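Local coordinates for protein putative glutaryl-CoA dehydrogenase (PDB 2EBA) that is a tetrameric flavoprotein of the acyl-CoA dehydrogenase family that holds flavin-adenine dinucleotide in its fold, at residues 324-329 / 360-365; 254-259 / 330-335; 314-319 / 372-377. All coordinates share one frame; numbering follows the deposited sequence.

Contact 1 (324-329 / 360-365); sequences QNVWKA and TVYTYE. With FAD (flavin-adenine dinucleotide), chain I.
Trp327 and Tyr362 each leave the backbone with CG on the far side of CB from the backbone N (chi1 -177° and 178°), and the two side chains lie side by side, pointing the same way. Their planes are turned by only 20° but slid so far past each other that the rings barely overlap, the six-membered ring of Trp327 having its centre 5.1 Å from that of the Tyr362 ring. Most of the touching is done by Trp327 CE3, which comes to 3.3 Å from Tyr362 CE1. Further out, Tyr362 OH lies over one face of the indole, 3.7 Å from Trp327 CZ3. His368 adds an edge-to-face partner to the tryptophan, and Arg337 of a second subunit packs on Tyr362.

One residue before the tryptophan, Val326 points toward the other segment. Its CG1 sits against the backbone, 3.5 Å from Tyr362 CA, and also meets the edge of the tyrosine ring near its plane. Val326 CG1 and Val326 CG2 each lie 3.8 Å from Val361 CG1.

In the turn that follows, Thr360 O accepts from both Thr363 N and Tyr364 N, and Lys322 NZ binds the carbonyls of Val361 and Tyr364. That turn presents its other side to the flavin. Thr360 CG2 approaches FAD C7M at 3.4 Å, Thr363 CG2 lies 3.6 Å from FAD O3', and the Tyr364 ring meets FAD C6 with its edge, in plane, while its hydroxyl bonds to Arg90 and Ser91. Segment 360-365 thus lines the FAD pocket with one side and packs on helix 315-340 with the other, in the helical C-terminal domain of the acyl-CoA dehydrogenase fold.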
loop_
_atom_site.group_PDB
_atom_site.type_symbol
_atom_site.label_atom_id
_atom_site.label_comp_id
_atom_site.label_asym_id
_atom_site.label_seq_id
_atom_site.Cartn_x
_atom_site.Cartn_y
_atom_site.Cartn_z
ATOM N N GLN A 324 4.813 -11.616 -8.889
ATOM C CA GLN A 324 3.929 -11.713 -7.726
ATOM C C GLN A 324 4.525 -12.447 -6.525
ATOM O O GLN A 324 4.531 -11.929 -5.411
ATOM C CB GLN A 324 2.610 -12.398 -8.095
ATOM C CG GLN A 324 1.743 -11.642 -9.077
ATOM C CD GLN A 324 1.451 -10.223 -8.642
ATOM O OE1 GLN A 324 2.133 -9.292 -9.057
ATOM N NE2 GLN A 324 0.443 -10.052 -7.795
ATOM N N ASN A 325 5.029 -13.654 -6.748
ATOM C CA ASN A 325 5.573 -14.439 -5.651
ATOM C C ASN A 325 6.788 -13.848 -4.949
ATOM O O ASN A 325 6.875 -13.874 -3.724
ATOM C CB ASN A 325 5.888 -15.869 -6.124
ATOM C CG ASN A 325 4.636 -16.646 -6.505
ATOM O OD1 ASN A 325 4.700 -17.836 -6.823
ATOM N ND2 ASN A 325 3.492 -15.974 -6.474
ATOM N N VAL A 326 7.740 -13.327 -5.708
ATOM C CA VAL A 326 8.928 -12.758 -5.081
ATOM C C VAL A 326 8.566 -11.499 -4.288
ATOM O O VAL A 326 9.032 -11.317 -3.163
ATOM C CB VAL A 326 10.034 -12.467 -6.148
ATOM C CG1 VAL A 326 11.270 -11.843 -5.491
ATOM C CG2 VAL A 326 10.415 -13.777 -6.857
ATOM N N TRP A 327 7.711 -10.657 -4.865
ATOM C CA TRP A 327 7.283 -9.430 -4.218
ATOM C C TRP A 327 6.671 -9.764 -2.874
ATOM O O TRP A 327 6.999 -9.156 -1.853
ATOM C CB TRP A 327 6.231 -8.725 -5.070
ATOM C CG TRP A 327 5.779 -7.420 -4.517
ATOM C CD1 TRP A 327 4.524 -6.884 -4.606
ATOM C CD2 TRP A 327 6.593 -6.434 -3.871
ATOM N NE1 TRP A 327 4.508 -5.624 -4.060
ATOM C CE2 TRP A 327 5.765 -5.321 -3.603
ATOM C CE3 TRP A 327 7.948 -6.382 -3.492
ATOM C CZ2 TRP A 327 6.247 -4.162 -2.975
ATOM C CZ3 TRP A 327 8.432 -5.223 -2.861
ATOM C CH2 TRP A 327 7.580 -4.133 -2.613
ATOM N N LYS A 328 5.768 -10.737 -2.890
ATOM C CA LYS A 328 5.072 -11.176 -1.685
ATOM C C LYS A 328 6.033 -11.720 -0.649
ATOM O O LYS A 328 5.924 -11.395 0.524
ATOM C CB LYS A 328 4.007 -12.224 -2.038
ATOM C CG LYS A 328 2.842 -11.630 -2.803
ATOM C CD LYS A 328 1.859 -12.662 -3.310
ATOM C CE LYS A 328 0.782 -11.975 -4.109
ATOM N NZ LYS A 328 -0.178 -12.981 -4.632
ATOM N N ALA A 329 6.981 -12.543 -1.080
ATOM C CA ALA A 329 7.955 -13.104 -0.166
ATOM C C ALA A 329 8.852 -11.993 0.397
ATOM O O ALA A 329 9.244 -12.041 1.553
ATOM C CB ALA A 329 8.798 -14.167 -0.877
ATOM N N THR A 360 17.674 -9.502 -3.624
ATOM C CA THR A 360 18.362 -9.897 -4.856
ATOM C C THR A 360 17.405 -10.601 -5.824
ATOM O O THR A 360 17.301 -10.233 -7.002
ATOM C CB THR A 360 19.543 -10.853 -4.549
ATOM O OG1 THR A 360 20.678 -10.091 -4.115
ATOM C CG2 THR A 360 19.907 -11.686 -5.771
ATOM N N VAL A 361 16.712 -11.614 -5.316
ATOM C CA VAL A 361 15.755 -12.371 -6.112
ATOM C C VAL A 361 14.735 -11.408 -6.710
ATOM O O VAL A 361 14.247 -11.597 -7.827
ATOM C CB VAL A 361 15.028 -13.407 -5.243
ATOM C CG1 VAL A 361 14.129 -14.276 -6.114
ATOM C CG2 VAL A 361 16.042 -14.249 -4.481
ATOM N N TYR A 362 14.422 -10.372 -5.947
ATOM C CA TYR A 362 13.493 -9.342 -6.359
ATOM C C TYR A 362 14.065 -8.535 -7.530
ATOM O O TYR A 362 13.328 -7.920 -8.291
ATOM C CB TYR A 362 13.227 -8.437 -5.158
ATOM C CG TYR A 362 12.313 -7.278 -5.413
ATOM C CD1 TYR A 362 10.992 -7.468 -5.811
ATOM C CD2 TYR A 362 12.762 -5.979 -5.219
ATOM C CE1 TYR A 362 10.151 -6.380 -6.006
ATOM C CE2 TYR A 362 11.931 -4.896 -5.409
ATOM C CZ TYR A 362 10.639 -5.097 -5.800
ATOM O OH TYR A 362 9.861 -3.993 -5.992
ATOM N N THR A 363 15.383 -8.568 -7.674
ATOM C CA THR A 363 16.082 -7.839 -8.722
ATOM C C THR A 363 16.498 -8.645 -9.964
ATOM O O THR A 363 16.184 -8.262 -11.092
ATOM C CB THR A 363 17.328 -7.160 -8.123
ATOM O OG1 THR A 363 16.910 -6.101 -7.259
ATOM C CG2 THR A 363 18.217 -6.593 -9.205
ATOM N N TYR A 364 17.209 -9.749 -9.768
ATOM C CA TYR A 364 17.661 -10.522 -10.913
ATOM C C TYR A 364 16.575 -11.342 -11.591
ATOM O O TYR A 364 15.468 -11.466 -11.080
ATOM C CB TYR A 364 18.867 -11.406 -10.542
ATOM C CG TYR A 364 18.648 -12.592 -9.612
ATOM C CD1 TYR A 364 17.396 -13.198 -9.453
ATOM C CD2 TYR A 364 19.733 -13.164 -8.948
ATOM C CE1 TYR A 364 17.246 -14.342 -8.660
ATOM C CE2 TYR A 364 19.591 -14.297 -8.160
ATOM C CZ TYR A 364 18.352 -14.880 -8.020
ATOM O OH TYR A 364 18.237 -15.994 -7.224
ATOM N N GLU A 365 16.896 -11.895 -12.755
ATOM C CA GLU A 365 15.922 -12.681 -13.502
ATOM C C GLU A 365 14.710 -11.803 -13.813
ATOM O O GLU A 365 13.563 -12.255 -13.771
ATOM C CB GLU A 365 15.508 -13.904 -12.688
ATOM C CG GLU A 365 16.679 -14.822 -12.377
ATOM C CD GLU A 365 16.788 -15.981 -13.344
ATOM O OE1 GLU A 365 16.261 -15.874 -14.466
ATOM O OE2 GLU A 365 17.408 -17.003 -12.986
HETATM P PA FAD I . 19.246 -1.737 -14.074
HETATM O O1A FAD I . 19.976 -0.442 -14.358
HETATM O O2A FAD I . 18.865 -2.669 -15.196
HETATM O O5B FAD I . 17.945 -1.364 -13.182
HETATM C C5B FAD I . 17.917 -0.502 -12.169
HETATM C C4B FAD I . 16.585 0.042 -11.720
HETATM O O4B FAD I . 15.759 0.540 -12.984
HETATM C C3B FAD I . 15.596 -1.234 -11.552
HETATM O O3B FAD I . 14.577 -0.770 -10.672
HETATM C C2B FAD I . 14.745 -1.465 -12.822
HETATM O O2B FAD I . 13.449 -1.835 -12.543
HETATM C C1B FAD I . 14.626 -0.041 -13.302
HETATM N N9A FAD I . 14.464 -0.127 -14.816
HETATM C C8A FAD I . 15.345 -0.629 -15.667
HETATM N N7A FAD I . 14.811 -0.479 -16.925
HETATM C C5A FAD I . 13.599 0.134 -16.825
HETATM C C6A FAD I . 12.596 0.549 -17.764
HETATM N N6A FAD I . 12.743 0.344 -19.084
HETATM N N1A FAD I . 11.458 1.163 -17.301
HETATM C C2A FAD I . 11.268 1.384 -15.965
HETATM N N3A FAD I . 12.211 0.995 -15.047
HETATM C C4A FAD I . 13.382 0.381 -15.457
HETATM N N1 FAD I . 22.714 -11.794 -14.428
HETATM C C2 FAD I . 23.040 -12.841 -15.258
HETATM O O2 FAD I . 22.961 -12.707 -16.492
HETATM N N3 FAD I . 23.457 -14.032 -14.731
HETATM C C4 FAD I . 23.559 -14.201 -13.370
HETATM O O4 FAD I . 23.955 -15.291 -12.911
HETATM C C4X FAD I . 23.233 -13.139 -12.501
HETATM N N5 FAD I . 23.349 -13.274 -11.133
HETATM C C5X FAD I . 23.069 -12.230 -10.283
HETATM C C6 FAD I . 23.235 -12.393 -8.883
HETATM C C7 FAD I . 22.978 -11.313 -8.001
HETATM C C7M FAD I . 23.194 -11.556 -6.522
HETATM C C8 FAD I . 22.538 -10.055 -8.522
HETATM C C8M FAD I . 22.244 -8.849 -7.654
HETATM C C9 FAD I . 22.372 -9.903 -9.910
HETATM C C9A FAD I . 22.633 -10.975 -10.827
HETATM N N10 FAD I . 22.503 -10.846 -12.227
HETATM C C10 FAD I . 22.801 -11.902 -13.057
HETATM C "C1'" FAD I . 22.080 -9.586 -12.855
HETATM C "C2'" FAD I . 20.649 -9.209 -12.606
HETATM O "O2'" FAD I . 19.817 -9.899 -13.525
HETATM C "C3'" FAD I . 20.564 -7.715 -12.723
HETATM O "O3'" FAD I . 20.925 -7.159 -11.462
HETATM C "C4'" FAD I . 19.182 -7.195 -13.100
HETATM O "O4'" FAD I . 18.970 -7.311 -14.510
HETATM C "C5'" FAD I . 19.040 -5.735 -12.717
HETATM O "O5'" FAD I . 19.766 -4.928 -13.622
HETATM P P FAD I . 20.932 -3.887 -13.193
HETATM O O1P FAD I . 21.531 -4.251 -11.870
HETATM O O2P FAD I . 21.880 -3.781 -14.362
HETATM O O3P FAD I . 20.113 -2.529 -12.964
#

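Contact 2 (254-259 / 330-335); sequences GALEAV and LQAARM
Val259 aims its CB directly at helix 315-340 and meets two alanines there, Ala332 and Ala333, while Leu256 reaches Ala332 from one turn earlier. The packing is closest round the methyl of Ala332, where Leu256 CG stands 4.1 Å from Ala332 CB. Leucine gets there because its CG is swung nearly opposite its own backbone N (chi1 -157°), which carries the branch across although CB itself does not face the partner. Val259 divides its two methyls: CG2, set between its backbone N and carbonyl carbon, lies 4.1 Å from Ala332 O, and CG1 faces Ala333, 4.4 Å from Ala333 CB.

The axes of the two segments come to 9.3 Å, with alanines on one helix facing branched side chains on the other. They run almost parallel, at 14°, as expected for the first and third helices of the up-and-down bundle that forms the C-terminal domain in this family. Helix 281-309, which returns between them in sequence, contributes Met290, packed on both Val259 and Ala332.

Away from this buried strip the helices turn different faces to their surroundings. Glu257 is buried too, but on the far side of its helix, where its carboxylate takes salt bridges from Arg23 and Arg84. On helix 315-340 the side away from the contact is partly exposed: Gln331 and Met335 there lie against Trp293, and Arg334, which packs against Arg334 of a second subunit, lays its guanidinium over Leu330 CG, 3.6 Å from the plane and off toward the rim.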
loop_
_atom_site.group_PDB
_atom_site.type_symbol
_atom_site.label_atom_id
_atom_site.label_comp_id
_atom_site.label_asym_id
_atom_site.label_seq_id
_atom_site.Cartn_x
_atom_site.Cartn_y
_atom_site.Cartn_z
ATOM N N GLY A 254 8.784 -20.994 -0.693
ATOM C CA GLY A 254 9.463 -21.731 0.354
ATOM C C GLY A 254 10.079 -20.827 1.405
ATOM O O GLY A 254 10.008 -21.120 2.597
ATOM N N ALA A 255 10.704 -19.736 0.969
ATOM C CA ALA A 255 11.310 -18.786 1.898
ATOM C C ALA A 255 10.175 -18.096 2.669
ATOM O O ALA A 255 10.363 -17.631 3.792
ATOM C CB ALA A 255 12.147 -17.745 1.131
ATOM N N LEU A 256 8.998 -18.042 2.049
ATOM C CA LEU A 256 7.831 -17.427 2.671
ATOM C C LEU A 256 7.360 -18.329 3.803
ATOM O O LEU A 256 7.010 -17.857 4.868
ATOM C CB LEU A 256 6.708 -17.234 1.646
ATOM C CG LEU A 256 5.661 -16.148 1.966
ATOM C CD1 LEU A 256 4.709 -15.951 0.798
ATOM C CD2 LEU A 256 4.884 -16.539 3.193
ATOM N N GLU A 257 7.345 -19.635 3.574
ATOM C CA GLU A 257 6.958 -20.566 4.633
ATOM C C GLU A 257 7.962 -20.449 5.797
ATOM O O GLU A 257 7.593 -20.503 6.970
ATOM C CB GLU A 257 6.942 -22.009 4.104
ATOM C CG GLU A 257 7.013 -23.067 5.207
ATOM C CD GLU A 257 6.962 -24.488 4.692
ATOM O OE1 GLU A 257 7.434 -25.386 5.413
ATOM O OE2 GLU A 257 6.440 -24.722 3.582
ATOM N N ALA A 258 9.234 -20.272 5.463
ATOM C CA ALA A 258 10.260 -20.158 6.482
ATOM C C ALA A 258 10.059 -18.953 7.404
ATOM O O ALA A 258 10.080 -19.104 8.622
ATOM C CB ALA A 258 11.634 -20.096 5.834
ATOM N N VAL A 259 9.865 -17.765 6.839
ATOM C CA VAL A 259 9.688 -16.570 7.671
ATOM C C VAL A 259 8.334 -16.537 8.366
ATOM O O VAL A 259 8.198 -16.004 9.468
ATOM C CB VAL A 259 9.855 -15.256 6.853
ATOM C CG1 VAL A 259 11.222 -15.224 6.202
ATOM C CG2 VAL A 259 8.752 -15.138 5.807
ATOM N N LEU A 330 9.197 -11.002 -0.416
ATOM C CA LEU A 330 10.023 -9.915 0.087
ATOM C C LEU A 330 9.189 -9.128 1.109
ATOM O O LEU A 330 9.650 -8.812 2.201
ATOM C CB LEU A 330 10.483 -8.988 -1.058
ATOM C CG LEU A 330 11.350 -7.771 -0.682
ATOM C CD1 LEU A 330 12.641 -8.204 0.010
ATOM C CD2 LEU A 330 11.680 -6.992 -1.913
ATOM N N GLN A 331 7.945 -8.831 0.771
ATOM C CA GLN A 331 7.113 -8.090 1.703
ATOM C C GLN A 331 6.926 -8.874 3.009
ATOM O O GLN A 331 6.965 -8.312 4.099
ATOM C CB GLN A 331 5.762 -7.793 1.059
ATOM C CG GLN A 331 5.832 -6.879 -0.157
ATOM C CD GLN A 331 4.506 -6.817 -0.917
ATOM O OE1 GLN A 331 4.122 -7.767 -1.615
ATOM N NE2 GLN A 331 3.790 -5.703 -0.775
ATOM N N ALA A 332 6.741 -10.182 2.901
ATOM C CA ALA A 332 6.535 -11.016 4.077
ATOM C C ALA A 332 7.774 -11.116 4.942
ATOM O O ALA A 332 7.677 -11.241 6.154
ATOM C CB ALA A 332 6.087 -12.409 3.657
ATOM N N ALA A 333 8.944 -11.073 4.319
ATOM C CA ALA A 333 10.189 -11.164 5.072
ATOM C C ALA A 333 10.358 -9.912 5.925
ATOM O O ALA A 333 10.786 -9.981 7.077
ATOM C CB ALA A 333 11.380 -11.337 4.116
ATOM N N ARG A 334 10.006 -8.772 5.346
ATOM C CA ARG A 334 10.085 -7.490 6.043
ATOM C C ARG A 334 9.080 -7.454 7.200
ATOM O O ARG A 334 9.415 -7.022 8.309
ATOM C CB ARG A 334 9.797 -6.349 5.068
ATOM C CG ARG A 334 10.751 -6.295 3.900
ATOM C CD ARG A 334 10.285 -5.320 2.852
ATOM N NE ARG A 334 11.338 -5.040 1.881
ATOM C CZ ARG A 334 11.168 -4.300 0.795
ATOM N NH1 ARG A 334 9.989 -3.762 0.532
ATOM N NH2 ARG A 334 12.178 -4.082 -0.022
ATOM N N MET A 335 7.860 -7.918 6.939
ATOM C CA MET A 335 6.807 -7.953 7.957
ATOM C C MET A 335 7.228 -8.817 9.136
ATOM O O MET A 335 6.971 -8.469 10.287
ATOM C CB MET A 335 5.505 -8.512 7.377
ATOM C CG MET A 335 4.486 -7.487 6.971
ATOM S SD MET A 335 3.111 -8.373 6.312
ATOM C CE MET A 335 2.547 -7.135 5.115
#

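Contact 3 (314-319 / 372-377); sequences TPAQVS and TLVLGR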
loop_
_atom_site.group_PDB
_atom_site.type_symbol
_atom_site.label_atom_id
_atom_site.label_comp_id
_atom_site.label_asym_id
_atom_site.label_seq_id
_atom_site.Cartn_x
_atom_site.Cartn_y
_atom_site.Cartn_z
ATOM N N THR A 314 3.604 -19.861 -21.298
ATOM C CA THR A 314 4.158 -18.738 -22.046
ATOM C C THR A 314 5.023 -17.905 -21.116
ATOM O O THR A 314 4.888 -17.973 -19.902
ATOM C CB THR A 314 3.076 -17.817 -22.642
ATOM O OG1 THR A 314 2.573 -16.949 -21.621
ATOM C CG2 THR A 314 1.937 -18.641 -23.250
ATOM N N PRO A 315 5.935 -17.107 -21.674
ATOM C CA PRO A 315 6.809 -16.281 -20.828
ATOM C C PRO A 315 6.053 -15.262 -19.980
ATOM O O PRO A 315 6.409 -15.019 -18.827
ATOM C CB PRO A 315 7.726 -15.608 -21.836
ATOM C CG PRO A 315 7.765 -16.596 -22.964
ATOM C CD PRO A 315 6.344 -17.033 -23.085
ATOM N N ALA A 316 5.013 -14.664 -20.554
ATOM C CA ALA A 316 4.239 -13.666 -19.840
ATOM C C ALA A 316 3.639 -14.284 -18.607
ATOM O O ALA A 316 3.582 -13.652 -17.573
ATOM C CB ALA A 316 3.143 -13.111 -20.731
ATOM N N GLN A 317 3.179 -15.525 -18.722
ATOM C CA GLN A 317 2.583 -16.221 -17.586
ATOM C C GLN A 317 3.638 -16.392 -16.493
ATOM O O GLN A 317 3.361 -16.185 -15.314
ATOM C CB GLN A 317 2.045 -17.599 -18.010
ATOM C CG GLN A 317 0.932 -17.548 -19.035
ATOM C CD GLN A 317 0.392 -18.924 -19.397
ATOM O OE1 GLN A 317 1.149 -19.830 -19.767
ATOM N NE2 GLN A 317 -0.927 -19.084 -19.305
ATOM N N VAL A 318 4.842 -16.782 -16.897
ATOM C CA VAL A 318 5.943 -16.962 -15.968
ATOM C C VAL A 318 6.306 -15.632 -15.324
ATOM O O VAL A 318 6.552 -15.567 -14.132
ATOM C CB VAL A 318 7.182 -17.551 -16.673
ATOM C CG1 VAL A 318 8.379 -17.539 -15.728
ATOM C CG2 VAL A 318 6.886 -18.970 -17.107
ATOM N N SER A 319 6.329 -14.568 -16.111
ATOM C CA SER A 319 6.639 -13.255 -15.559
ATOM C C SER A 319 5.666 -12.890 -14.429
ATOM O O SER A 319 6.068 -12.323 -13.407
ATOM C CB SER A 319 6.565 -12.180 -16.651
ATOM O OG SER A 319 7.802 -12.020 -17.313
ATOM N N THR A 372 6.413 -6.166 -14.924
ATOM C CA THR A 372 5.223 -5.339 -15.018
ATOM C C THR A 372 5.068 -4.919 -16.479
ATOM O O THR A 372 3.961 -4.944 -17.030
ATOM C CB THR A 372 5.339 -4.070 -14.136
ATOM O OG1 THR A 372 5.306 -4.442 -12.758
ATOM C CG2 THR A 372 4.191 -3.117 -14.401
ATOM N N LEU A 373 6.187 -4.539 -17.097
ATOM C CA LEU A 373 6.182 -4.117 -18.495
ATOM C C LEU A 373 5.908 -5.296 -19.418
ATOM O O LEU A 373 5.283 -5.143 -20.465
ATOM C CB LEU A 373 7.513 -3.449 -18.876
ATOM C CG LEU A 373 7.746 -1.951 -18.624
ATOM C CD1 LEU A 373 6.469 -1.175 -18.892
ATOM C CD2 LEU A 373 8.189 -1.710 -17.214
ATOM N N VAL A 374 6.383 -6.472 -19.041
ATOM C CA VAL A 374 6.127 -7.643 -19.855
ATOM C C VAL A 374 4.611 -7.789 -19.911
ATOM O O VAL A 374 4.021 -7.814 -20.982
ATOM C CB VAL A 374 6.751 -8.906 -19.233
ATOM C CG1 VAL A 374 6.094 -10.152 -19.815
ATOM C CG2 VAL A 374 8.255 -8.917 -19.490
ATOM N N LEU A 375 3.990 -7.862 -18.739
ATOM C CA LEU A 375 2.548 -8.000 -18.647
ATOM C C LEU A 375 1.855 -6.839 -19.366
ATOM O O LEU A 375 0.921 -7.047 -20.145
ATOM C CB LEU A 375 2.125 -8.052 -17.171
ATOM C CG LEU A 375 2.618 -9.259 -16.358
ATOM C CD1 LEU A 375 2.272 -9.084 -14.880
ATOM C CD2 LEU A 375 1.991 -10.538 -16.923
ATOM N N GLY A 376 2.322 -5.614 -19.113
ATOM C CA GLY A 376 1.728 -4.454 -19.748
ATOM C C GLY A 376 1.709 -4.570 -21.250
ATOM O O GLY A 376 0.691 -4.341 -21.901
ATOM N N ARG A 377 2.842 -4.931 -21.819
ATOM C CA ARG A 377 2.941 -5.083 -23.243
ATOM C C ARG A 377 2.000 -6.195 -23.706
ATOM O O ARG A 377 1.449 -6.158 -24.812
ATOM C CB ARG A 377 4.357 -5.436 -23.617
ATOM C CG ARG A 377 4.510 -5.550 -25.085
ATOM C CD ARG A 377 5.332 -6.743 -25.361
ATOM N NE ARG A 377 6.739 -6.397 -25.422
ATOM C CZ ARG A 377 7.702 -7.123 -24.863
ATOM N NH1 ARG A 377 7.399 -8.231 -24.177
ATOM N NH2 ARG A 377 8.971 -6.770 -25.034
#
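Ala316 meets Val374 and Leu375, and Ser319 meets Val374, where the N-terminal end of helix 315-340, closed by a capping box, crosses helix 368-380 in the all-helical C-terminal domain. The two short segments cross at -137°, an oblique, roughly antiparallel arrangement, with their axes 9.1 Å apart at the closest point.

The capping box is reciprocal. Thr314, at the N-cap, accepts from the first turn through its side chain, Gln317 N lying 3.3 Å from Thr314 OG1. In return Thr314 N gives its hydrogen to the glutamine amide, 2.9 Å from Gln317 OE1 and tilted 24° from the carbonyl plane. The other end of that amide is also used: Gln317 NE2 bonds to Phe4 O of a third subunit, whose Phe4 packs on Ala316 as well, so the glutamine serves both the helix start and the subunit interface.

Across the contact, Val374 makes most of the contact. Its CB faces helix 315-340, and with CG1 on the side away from the backbone N (chi1 161°) that methyl is carried in between Ala316 and Ser319. It rests 4.0 Å from Ala316 CA, and the same Val374 CG1 is 3.6 Å from Ser319 OG. The serine hydroxyl merely touches the valine there; its polar partner is His371 ND1, about one turn back along helix 368-380. Side chain and ring thus join the two helices beside the valine. Leu375 starts out pointing along the interface, and it is the end of the branch that turns in. Leu375 CD2 finishes 3.6 Å from the backbone oxygen of the first helical turn, Ala316 O.

In the fold
Read from the N terminus, helix 235-269 comes first and supplies 254-259. The chain then returns through helix 281-309 and enters helix 315-340, which carries one segment of every contact, in the order 314-319, 324-329, 330-335. Contact 2 closes its loop at the last of these. Helix 351-361 and the turn after it then come back to close contact 1, and helix 368-380 closes contact 3, inside whose loop contact 1 is nested; contact 2 crosses both. Contacts 1 and 2 touch, Tyr362 CG being 3.6 Å from Leu330 CD2, while the centres of contacts 2 and 3 lie about 24 Å apart, at different levels of the shared helix.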